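Transaminase (PDB 5G0A) probably catalyses the S-selective transfer of amino groups between amines and carbonyl compounds, using pyridoxal-5'-phosphate as cofactor. Local coordinates at residues A188-D200 with L214-Y226. Residues are numbered along the deposited sequence; the frame is centred on the assembly and turned at random.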
# COMPACT_ATOMS: atom_id res chain seq x y z
N ALA B 188 -1.80 -5.29 4.44
CA ALA B 188 -0.83 -6.37 4.51
C ALA B 188 -1.59 -7.69 4.82
O ALA B 188 -1.49 -8.20 5.91
CB ALA B 188 0.15 -6.03 5.61
N VAL B 189 -2.39 -8.16 3.88
CA VAL B 189 -3.33 -9.26 4.11
C VAL B 189 -3.28 -10.22 2.94
O VAL B 189 -3.27 -9.82 1.75
CB VAL B 189 -4.80 -8.76 4.31
CG1 VAL B 189 -5.81 -9.92 4.36
CG2 VAL B 189 -4.90 -7.87 5.55
N LEU B 190 -3.25 -11.50 3.28
CA LEU B 190 -3.39 -12.56 2.30
C LEU B 190 -4.72 -13.26 2.49
O LEU B 190 -5.10 -13.58 3.63
CB LEU B 190 -2.27 -13.57 2.47
CG LEU B 190 -0.84 -13.07 2.44
CD1 LEU B 190 0.08 -14.27 2.66
CD2 LEU B 190 -0.54 -12.36 1.12
N MET B 191 -5.42 -13.52 1.39
CA MET B 191 -6.69 -14.26 1.46
C MET B 191 -6.48 -15.75 1.16
O MET B 191 -6.21 -16.13 0.02
CB MET B 191 -7.75 -13.67 0.51
CG MET B 191 -9.05 -14.47 0.53
SD MET B 191 -10.31 -13.83 -0.57
CE MET B 191 -9.86 -14.62 -2.12
N ALA B 192 -6.65 -16.58 2.19
CA ALA B 192 -6.56 -18.05 2.07
C ALA B 192 -7.90 -18.64 1.74
O ALA B 192 -8.93 -17.95 1.82
CB ALA B 192 -6.02 -18.65 3.37
N PRO B 193 -7.92 -19.93 1.35
CA PRO B 193 -9.23 -20.51 0.99
C PRO B 193 -10.19 -20.62 2.17
O PRO B 193 -9.77 -20.76 3.32
CB PRO B 193 -8.89 -21.90 0.44
CG PRO B 193 -7.42 -22.10 0.64
CD PRO B 193 -6.78 -20.80 1.00
N SER B 194 -11.47 -20.53 1.89
CA SER B 194 -12.45 -20.82 2.92
C SER B 194 -12.34 -22.31 3.30
O SER B 194 -11.91 -23.14 2.49
CB SER B 194 -13.85 -20.48 2.41
OG SER B 194 -14.23 -21.34 1.37
N PRO B 195 -12.75 -22.66 4.54
CA PRO B 195 -12.73 -24.07 4.94
C PRO B 195 -13.57 -24.99 4.06
O PRO B 195 -13.32 -26.19 4.02
CB PRO B 195 -13.34 -24.03 6.34
CG PRO B 195 -13.04 -22.68 6.84
CD PRO B 195 -13.18 -21.78 5.64
N ASN B 196 -14.56 -24.44 3.36
CA ASN B 196 -15.51 -25.23 2.57
C ASN B 196 -15.22 -25.24 1.07
O ASN B 196 -16.04 -25.69 0.28
CB ASN B 196 -16.94 -24.73 2.79
CG ASN B 196 -17.57 -25.28 4.07
OD1 ASN B 196 -17.00 -26.12 4.76
ND2 ASN B 196 -18.78 -24.80 4.37
N MET B 197 -14.05 -24.73 0.69
CA MET B 197 -13.77 -24.41 -0.71
C MET B 197 -13.59 -25.63 -1.62
O MET B 197 -14.02 -25.61 -2.78
CB MET B 197 -12.54 -23.49 -0.81
CG MET B 197 -12.48 -22.69 -2.10
SD MET B 197 -11.52 -21.18 -1.93
CE MET B 197 -11.70 -20.49 -3.57
N PHE B 198 -12.96 -26.68 -1.10
CA PHE B 198 -12.70 -27.89 -1.89
C PHE B 198 -13.56 -29.08 -1.46
O PHE B 198 -13.18 -29.83 -0.55
CB PHE B 198 -11.22 -28.26 -1.82
CG PHE B 198 -10.31 -27.11 -2.14
CD1 PHE B 198 -10.22 -26.62 -3.44
CD2 PHE B 198 -9.56 -26.49 -1.14
CE1 PHE B 198 -9.39 -25.54 -3.74
CE2 PHE B 198 -8.73 -25.42 -1.43
CZ PHE B 198 -8.63 -24.95 -2.73
N GLN B 199 -14.70 -29.24 -2.12
CA GLN B 199 -15.67 -30.29 -1.79
C GLN B 199 -15.79 -31.31 -2.92
O GLN B 199 -15.49 -31.01 -4.07
CB GLN B 199 -17.05 -29.69 -1.53
CG GLN B 199 -17.12 -28.72 -0.36
CD GLN B 199 -18.54 -28.38 0.05
OE1 GLN B 199 -19.45 -29.22 -0.03
NE2 GLN B 199 -18.75 -27.16 0.52
N ASP B 200 -16.25 -32.52 -2.59
CA ASP B 200 -16.57 -33.48 -3.63
C ASP B 200 -18.07 -33.52 -3.89
O ASP B 200 -18.83 -32.74 -3.30
CB ASP B 200 -15.97 -34.87 -3.34
CG ASP B 200 -16.67 -35.61 -2.21
OD1 ASP B 200 -17.84 -35.32 -1.89
OD2 ASP B 200 -16.03 -36.52 -1.63
N LEU B 214 -7.12 -29.78 2.12
CA LEU B 214 -6.56 -29.03 1.00
C LEU B 214 -6.58 -27.52 1.27
O LEU B 214 -5.64 -26.80 0.90
CB LEU B 214 -7.29 -29.35 -0.31
CG LEU B 214 -6.62 -30.33 -1.29
CD1 LEU B 214 -6.21 -31.65 -0.64
CD2 LEU B 214 -7.52 -30.58 -2.50
N SER B 215 -7.65 -27.05 1.90
CA SER B 215 -7.73 -25.65 2.32
C SER B 215 -6.55 -25.28 3.21
O SER B 215 -5.93 -24.22 3.00
CB SER B 215 -9.06 -25.37 3.04
OG SER B 215 -9.12 -26.14 4.22
N VAL B 216 -6.26 -26.11 4.21
CA VAL B 216 -5.11 -25.91 5.09
C VAL B 216 -3.78 -26.01 4.34
O VAL B 216 -2.87 -25.18 4.54
CB VAL B 216 -5.15 -26.89 6.29
CG1 VAL B 216 -3.88 -26.77 7.13
CG2 VAL B 216 -6.40 -26.66 7.15
N LYS B 217 -3.66 -27.02 3.48
CA LYS B 217 -2.44 -27.18 2.68
C LYS B 217 -2.09 -25.91 1.90
O LYS B 217 -0.94 -25.45 1.92
CB LYS B 217 -2.56 -28.37 1.70
CG LYS B 217 -1.36 -28.50 0.76
CD LYS B 217 -1.69 -29.23 -0.53
CE LYS B 217 -0.48 -29.25 -1.46
NZ LYS B 217 0.52 -30.29 -1.08
N TYR B 218 -3.07 -25.35 1.22
CA TYR B 218 -2.79 -24.20 0.40
C TYR B 218 -2.55 -22.95 1.26
O TYR B 218 -1.73 -22.10 0.90
CB TYR B 218 -3.86 -23.96 -0.66
CG TYR B 218 -3.48 -22.84 -1.58
CD1 TYR B 218 -2.28 -22.89 -2.31
CD2 TYR B 218 -4.27 -21.70 -1.71
CE1 TYR B 218 -1.90 -21.86 -3.15
CE2 TYR B 218 -3.90 -20.66 -2.55
CZ TYR B 218 -2.71 -20.74 -3.26
OH TYR B 218 -2.32 -19.72 -4.10
N THR B 219 -3.23 -22.86 2.41
CA THR B 219 -2.94 -21.78 3.37
C THR B 219 -1.47 -21.83 3.79
O THR B 219 -0.77 -20.82 3.81
CB THR B 219 -3.86 -21.87 4.62
OG1 THR B 219 -5.23 -21.89 4.22
CG2 THR B 219 -3.63 -20.68 5.56
N ARG B 220 -0.99 -23.03 4.11
CA ARG B 220 0.40 -23.19 4.54
C ARG B 220 1.36 -22.80 3.40
O ARG B 220 2.34 -22.12 3.64
CB ARG B 220 0.65 -24.64 4.95
CG ARG B 220 2.08 -24.93 5.37
CD ARG B 220 2.31 -26.42 5.64
NE ARG B 220 1.72 -27.30 4.63
CZ ARG B 220 2.29 -27.67 3.48
NH1 ARG B 220 3.50 -27.22 3.14
NH2 ARG B 220 1.64 -28.48 2.65
N ARG B 221 1.04 -23.23 2.19
CA ARG B 221 1.84 -22.90 1.00
C ARG B 221 1.96 -21.39 0.79
O ARG B 221 3.04 -20.89 0.45
CB ARG B 221 1.25 -23.55 -0.26
CG ARG B 221 1.50 -25.04 -0.40
CD ARG B 221 2.72 -25.31 -1.27
NE ARG B 221 2.48 -25.00 -2.69
CZ ARG B 221 2.44 -25.89 -3.68
NH1 ARG B 221 2.60 -27.20 -3.46
NH2 ARG B 221 2.23 -25.47 -4.92
N MET B 222 0.85 -20.68 1.00
CA MET B 222 0.85 -19.23 0.86
C MET B 222 1.74 -18.59 1.90
O MET B 222 2.50 -17.69 1.61
CB MET B 222 -0.58 -18.67 1.00
CG MET B 222 -1.50 -18.93 -0.18
SD MET B 222 -3.19 -18.46 0.27
CE MET B 222 -2.86 -16.83 0.88
N ILE B 223 1.66 -19.08 3.15
CA ILE B 223 2.54 -18.56 4.19
C ILE B 223 4.02 -18.84 3.90
O ILE B 223 4.86 -18.00 4.16
CB ILE B 223 2.13 -19.08 5.59
CG1 ILE B 223 0.71 -18.56 5.89
CG2 ILE B 223 3.12 -18.65 6.67
CD1 ILE B 223 0.05 -19.27 7.07
N GLU B 224 4.31 -20.05 3.44
CA GLU B 224 5.68 -20.39 3.05
C GLU B 224 6.19 -19.46 1.95
O GLU B 224 7.30 -18.94 2.03
CB GLU B 224 5.75 -21.84 2.56
CG GLU B 224 5.62 -22.85 3.68
CD GLU B 224 5.55 -24.26 3.14
OE1 GLU B 224 5.34 -24.42 1.91
OE2 GLU B 224 5.72 -25.18 3.94
N ASN B 225 5.35 -19.24 0.94
CA ASN B 225 5.73 -18.41 -0.20
C ASN B 225 6.04 -16.97 0.18
O ASN B 225 7.03 -16.41 -0.24
CB ASN B 225 4.64 -18.46 -1.26
CG ASN B 225 5.06 -17.81 -2.57
OD1 ASN B 225 4.94 -16.60 -2.74
ND2 ASN B 225 5.58 -18.62 -3.50
N TYR B 226 5.17 -16.36 0.99
CA TYR B 226 5.37 -15.00 1.45
C TYR B 226 6.43 -14.88 2.54
O TYR B 226 6.92 -13.78 2.83
CB TYR B 226 4.03 -14.37 1.88
CG TYR B 226 3.26 -13.84 0.68
CD1 TYR B 226 2.44 -14.68 -0.07
CD2 TYR B 226 3.38 -12.50 0.30
CE1 TYR B 226 1.75 -14.20 -1.17
CE2 TYR B 226 2.72 -12.02 -0.81
CZ TYR B 226 1.89 -12.86 -1.52
OH TYR B 226 1.20 -12.39 -2.62
O HOH W 1 -7.81 -21.59 5.26
O HOH W 2 -11.15 -27.59 4.67
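L190 and A192 on strand 189-192, with P193 just beyond its end, meet M222, T219 and Y226 on the helix that follows, the first half of a beta-alpha-beta crossover that continues into strand 231-236 of the seven-stranded mixed sheet of this fold-type I aminotransferase. Strand 189-192 and helix 214-226 run nearly antiparallel, at 155°. The apolar contacts begin with a CH-pi pair: L190 CD2 sits over one face of the Y226 ring, 3.6 Å from its centroid, while CD1 touches CD1 of the same ring. The ring also makes a cation-pi contact with R160 of the second subunit. With an alanine in place of Y226, both methyls of L190 would probably lose the ring they rest on, and R160 of the second subunit its pi partner. M222 suits the middle because its flexible chain, bent at chi3 (51°), brings CE to 3.7 Å from L190 CB. Small A192 lets the helix come close, its CB lying 3.4 Å from T219 OG1. P193 turns CD to the edge of the Y218 ring, and further along F198 CD2 packs on L214 CB.

No direct hydrogen bond crosses the interface; one water spans it, donating to P193 O and to T219 OG1. T219 OG1, anti to its carbonyl carbon (chi1 -55°), donates to S215 O at 2.7 Å, and T219 N reaches that oxygen from the opposite face of its carbonyl plane.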